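Local coordinates for protein retinol dehydratase (Spodoptera frugiperda, PDB 1X8K) that converts retinol to anhydroretinol, belongs to the sulfotransferase family and binds calcium ions, at residues L200-N205 / I303-E308. The protein carries 2 engineered substitutions. Residues are numbered along the deposited sequence; the frame is centred on the assembly and turned at random.
Sequences LLYLLN and ILADGE. With ANR (anhydroretinol), chain E.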
ATOM      1  N   LEU A 200     -14.711  13.190  -6.689  1.00 14.16           N
ATOM      2  CA  LEU A 200     -15.887  13.523  -7.476  1.00 13.92           C
ATOM      3  C   LEU A 200     -16.411  12.362  -8.292  1.00 14.36           C
ATOM      4  O   LEU A 200     -17.595  12.024  -8.206  1.00 14.81           O
ATOM      5  CB  LEU A 200     -15.566  14.689  -8.404  1.00 13.23           C
ATOM      6  CG  LEU A 200     -16.650  15.265  -9.309  1.00 12.58           C
ATOM      7  CD1 LEU A 200     -17.933  15.593  -8.584  1.00 11.23           C
ATOM      8  CD2 LEU A 200     -16.116  16.511  -9.941  1.00 13.41           C
ATOM      9  N   LEU A 201     -15.527  11.773  -9.091  1.00 14.69           N
ATOM     10  CA  LEU A 201     -15.898  10.724 -10.040  1.00 14.88           C
ATOM     11  C   LEU A 201     -15.826   9.312  -9.428  1.00 14.88           C
ATOM     12  O   LEU A 201     -16.216   8.334 -10.052  1.00 15.36           O
ATOM     13  CB  LEU A 201     -15.032  10.830 -11.307  1.00 14.60           C
ATOM     14  CG  LEU A 201     -15.056  12.187 -12.030  1.00 15.39           C
ATOM     15  CD1 LEU A 201     -13.845  12.422 -12.916  1.00 13.43           C
ATOM     16  CD2 LEU A 201     -16.355  12.364 -12.836  1.00 15.81           C
ATOM     17  N   TYR A 202     -15.350   9.223  -8.192  1.00 14.91           N
ATOM     18  CA  TYR A 202     -15.175   7.955  -7.481  1.00 14.97           C
ATOM     19  C   TYR A 202     -13.959   7.195  -7.988  1.00 15.35           C
ATOM     20  O   TYR A 202     -13.976   5.972  -8.097  1.00 15.65           O
ATOM     21  CB  TYR A 202     -16.414   7.075  -7.581  1.00 14.46           C
ATOM     22  CG  TYR A 202     -17.676   7.615  -6.959  1.00 13.57           C
ATOM     23  CD1 TYR A 202     -18.674   8.172  -7.749  1.00 12.72           C
ATOM     24  CD2 TYR A 202     -17.904   7.508  -5.588  1.00 13.39           C
ATOM     25  CE1 TYR A 202     -19.862   8.627  -7.194  1.00 12.51           C
ATOM     26  CE2 TYR A 202     -19.092   7.956  -5.017  1.00 13.20           C
ATOM     27  CZ  TYR A 202     -20.071   8.515  -5.827  1.00 12.91           C
ATOM     28  OH  TYR A 202     -21.257   8.974  -5.276  1.00 11.71           O
ATOM     29  N   LEU A 203     -12.904   7.931  -8.300  1.00 16.01           N
ATOM     30  CA  LEU A 203     -11.675   7.334  -8.810  1.00 16.48           C
ATOM     31  C   LEU A 203     -10.806   6.820  -7.672  1.00 17.45           C
ATOM     32  O   LEU A 203      -9.969   5.932  -7.879  1.00 18.17           O
ATOM     33  CB  LEU A 203     -10.894   8.339  -9.657  1.00 15.65           C
ATOM     34  CG  LEU A 203     -11.647   9.063 -10.770  1.00 14.39           C
ATOM     35  CD1 LEU A 203     -10.713   9.955 -11.569  1.00 13.01           C
ATOM     36  CD2 LEU A 203     -12.348   8.060 -11.694  1.00 14.77           C
ATOM     37  N   LEU A 204     -11.017   7.375  -6.478  1.00 17.94           N
ATOM     38  CA  LEU A 204     -10.151   7.100  -5.337  1.00 18.57           C
ATOM     39  C   LEU A 204     -10.871   6.234  -4.291  1.00 18.58           C
ATOM     40  O   LEU A 204     -12.069   6.367  -4.098  1.00 18.24           O
ATOM     41  CB  LEU A 204      -9.595   8.427  -4.755  1.00 18.73           C
ATOM     42  CG  LEU A 204      -8.673   8.457  -3.503  1.00 19.63           C
ATOM     43  CD1 LEU A 204      -7.266   7.955  -3.784  1.00 19.20           C
ATOM     44  CD2 LEU A 204      -8.605   9.852  -2.848  1.00 19.45           C
ATOM     45  N   ASN A 205     -10.133   5.332  -3.646  1.00 19.30           N
ATOM     46  CA  ASN A 205     -10.673   4.502  -2.559  1.00 20.19           C
ATOM     47  C   ASN A 205     -11.072   5.381  -1.381  1.00 20.52           C
ATOM     48  O   ASN A 205     -10.245   6.130  -0.840  1.00 20.64           O
ATOM     49  CB  ASN A 205      -9.655   3.439  -2.089  1.00 20.28           C
ATOM     50  CG  ASN A 205      -9.180   2.504  -3.214  1.00 20.96           C
ATOM     51  OD1 ASN A 205      -9.565   2.636  -4.389  1.00 23.38           O
ATOM     52  ND2 ASN A 205      -8.321   1.560  -2.851  1.00 20.74           N
ATOM     53  N   ILE A 303     -23.659   9.887 -11.176  1.00 14.43           N
ATOM     54  CA  ILE A 303     -22.267   9.473 -11.160  1.00 14.35           C
ATOM     55  C   ILE A 303     -21.303  10.447 -10.500  1.00 14.46           C
ATOM     56  O   ILE A 303     -20.085  10.301 -10.627  1.00 14.48           O
ATOM     57  CB  ILE A 303     -21.772   9.100 -12.575  1.00 14.32           C
ATOM     58  CG1 ILE A 303     -21.836  10.298 -13.516  1.00 14.43           C
ATOM     59  CG2 ILE A 303     -22.531   7.906 -13.107  1.00 14.51           C
ATOM     60  CD1 ILE A 303     -20.856  10.191 -14.658  1.00 15.41           C
ATOM     61  N   LEU A 304     -21.835  11.424  -9.781  1.00 14.73           N
ATOM     62  CA  LEU A 304     -20.981  12.375  -9.077  1.00 14.95           C
ATOM     63  C   LEU A 304     -21.198  12.244  -7.583  1.00 14.99           C
ATOM     64  O   LEU A 304     -22.342  12.083  -7.136  1.00 15.42           O
ATOM     65  CB  LEU A 304     -21.295  13.801  -9.520  1.00 15.17           C
ATOM     66  CG  LEU A 304     -21.010  14.258 -10.959  1.00 15.72           C
ATOM     67  CD1 LEU A 304     -20.897  15.766 -10.978  1.00 16.26           C
ATOM     68  CD2 LEU A 304     -19.782  13.621 -11.589  1.00 13.92           C
ATOM     69  N   ALA A 305     -20.116  12.308  -6.807  1.00 14.81           N
ATOM     70  CA  ALA A 305     -20.226  12.124  -5.357  1.00 14.81           C
ATOM     71  C   ALA A 305     -20.786  13.361  -4.650  1.00 15.20           C
ATOM     72  O   ALA A 305     -20.504  14.500  -5.063  1.00 14.92           O
ATOM     73  CB  ALA A 305     -18.894  11.736  -4.774  1.00 14.33           C
ATOM     74  N   ASP A 306     -21.596  13.127  -3.610  1.00 15.74           N
ATOM     75  CA  ASP A 306     -21.999  14.171  -2.661  1.00 16.36           C
ATOM     76  C   ASP A 306     -20.745  14.891  -2.125  1.00 16.45           C
ATOM     77  O   ASP A 306     -19.710  14.266  -1.910  1.00 16.19           O
ATOM     78  CB  ASP A 306     -22.709  13.574  -1.426  1.00 16.92           C
ATOM     79  CG  ASP A 306     -23.912  12.697  -1.751  1.00 18.12           C
ATOM     80  OD1 ASP A 306     -24.546  12.848  -2.823  1.00 21.08           O
ATOM     81  OD2 ASP A 306     -24.314  11.839  -0.936  1.00 18.40           O
ATOM     82  N   GLY A 307     -20.845  16.186  -1.860  1.00 16.70           N
ATOM     83  CA  GLY A 307     -19.694  16.928  -1.375  1.00 17.02           C
ATOM     84  C   GLY A 307     -18.963  17.591  -2.531  1.00 17.35           C
ATOM     85  O   GLY A 307     -18.861  18.823  -2.596  1.00 17.98           O
ATOM     86  N   GLU A 308     -18.497  16.777  -3.473  1.00 16.86           N
ATOM     87  CA  GLU A 308     -17.667  17.251  -4.569  1.00 16.39           C
ATOM     88  C   GLU A 308     -18.426  18.000  -5.673  1.00 16.38           C
ATOM     89  O   GLU A 308     -19.638  17.861  -5.806  1.00 16.57           O
ATOM     90  CB  GLU A 308     -16.875  16.090  -5.137  1.00 16.22           C
ATOM     91  CG  GLU A 308     -16.009  15.395  -4.110  1.00 16.46           C
ATOM     92  CD  GLU A 308     -14.835  16.239  -3.645  1.00 17.70           C
ATOM     93  OE1 GLU A 308     -14.692  17.400  -4.104  1.00 18.10           O
ATOM     94  OE2 GLU A 308     -14.049  15.731  -2.811  1.00 17.85           O
TER
HETATM   95  C15 ANR E1102     -10.835  17.212 -16.618  1.00 55.03           C
HETATM   96  C14 ANR E1102     -11.650  16.212 -16.158  1.00 57.09           C
HETATM   97  C13 ANR E1102     -12.951  15.799 -16.468  1.00 57.86           C
HETATM   98  C20 ANR E1102     -13.992  16.705 -17.195  1.00 57.73           C
HETATM   99  C12 ANR E1102     -13.324  14.508 -16.108  1.00 59.00           C
HETATM  100  C11 ANR E1102     -14.515  13.813 -16.288  1.00 60.13           C
HETATM  101  C10 ANR E1102     -14.584  12.633 -16.988  1.00 59.86           C
HETATM  102  C9  ANR E1102     -15.568  11.736 -17.345  1.00 59.13           C
HETATM  103  C19 ANR E1102     -16.445  11.954 -18.617  1.00 58.34           C
HETATM  104  C8  ANR E1102     -15.722  10.626 -16.537  1.00 57.73           C
HETATM  105  C7  ANR E1102     -16.582   9.581 -16.694  1.00 56.55           C
HETATM  106  C6  ANR E1102     -16.903   8.284 -16.230  1.00 55.56           C
HETATM  107  C1  ANR E1102     -16.247   7.390 -15.001  1.00 55.07           C
HETATM  108  C17 ANR E1102     -16.444   8.072 -13.608  1.00 55.75           C
HETATM  109  C18 ANR E1102     -14.802   6.915 -15.242  1.00 55.42           C
HETATM  110  C2  ANR E1102     -16.826   5.967 -14.691  1.00 53.87           C
HETATM  111  C3  ANR E1102     -17.995   5.484 -15.557  1.00 55.40           C
HETATM  112  C4  ANR E1102     -18.439   6.482 -16.634  1.00 55.18           C
HETATM  113  C5  ANR E1102     -17.959   7.722 -16.939  1.00 55.20           C
HETATM  114  C16 ANR E1102     -18.752   8.352 -18.126  1.00 54.71           C
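The backbone N of Ala305 gives its hydrogen to Leu200 O, 2.9 Å away. The N-H...O angle is 155°. Leu304 CA also approaches this oxygen, in a CA-H...O contact of 3.5 Å. The acceptor belongs to the last turn of helix 187-201, which a Schellman motif ends, with Tyr202 at positive phi as its C-prime residue. Residues 303-308 belong to the long loop between helices 297-301 and 325-339, so the contact ties that loop to the helix end within the sulfotransferase domain.

Tyr202 turns its ring to the loop. Ala305 CB sits over one face, 4.0 Å from the ring centroid, as a CH-pi contact, while Ile303 O lies at the ring edge near CD1 and CE1. Leu124 and Pro125 also touch this tyrosine.

On the other flank, Leu200 has CG anti to its own N (chi1 -178°), which carries CD1 to Leu304 CD1 at 3.8 Å. The same methyl meets Glu308 CB at 3.6 Å. The glutamate chain bends at chi2 (-70°), and its CG packs near Leu200 N. Its OE2 is hydrogen-bonded to His196 ND1, one turn back along the helix.

Leu201 links the contact to the bound anhydroretinol. Its CD2 lies 3.9 Å from Leu304 CD2, the two side chains running alongside each other in the same direction, and also reaches C8 of the ligand. CD1 rests against the polyene chain of the ligand, 3.7 Å from C11.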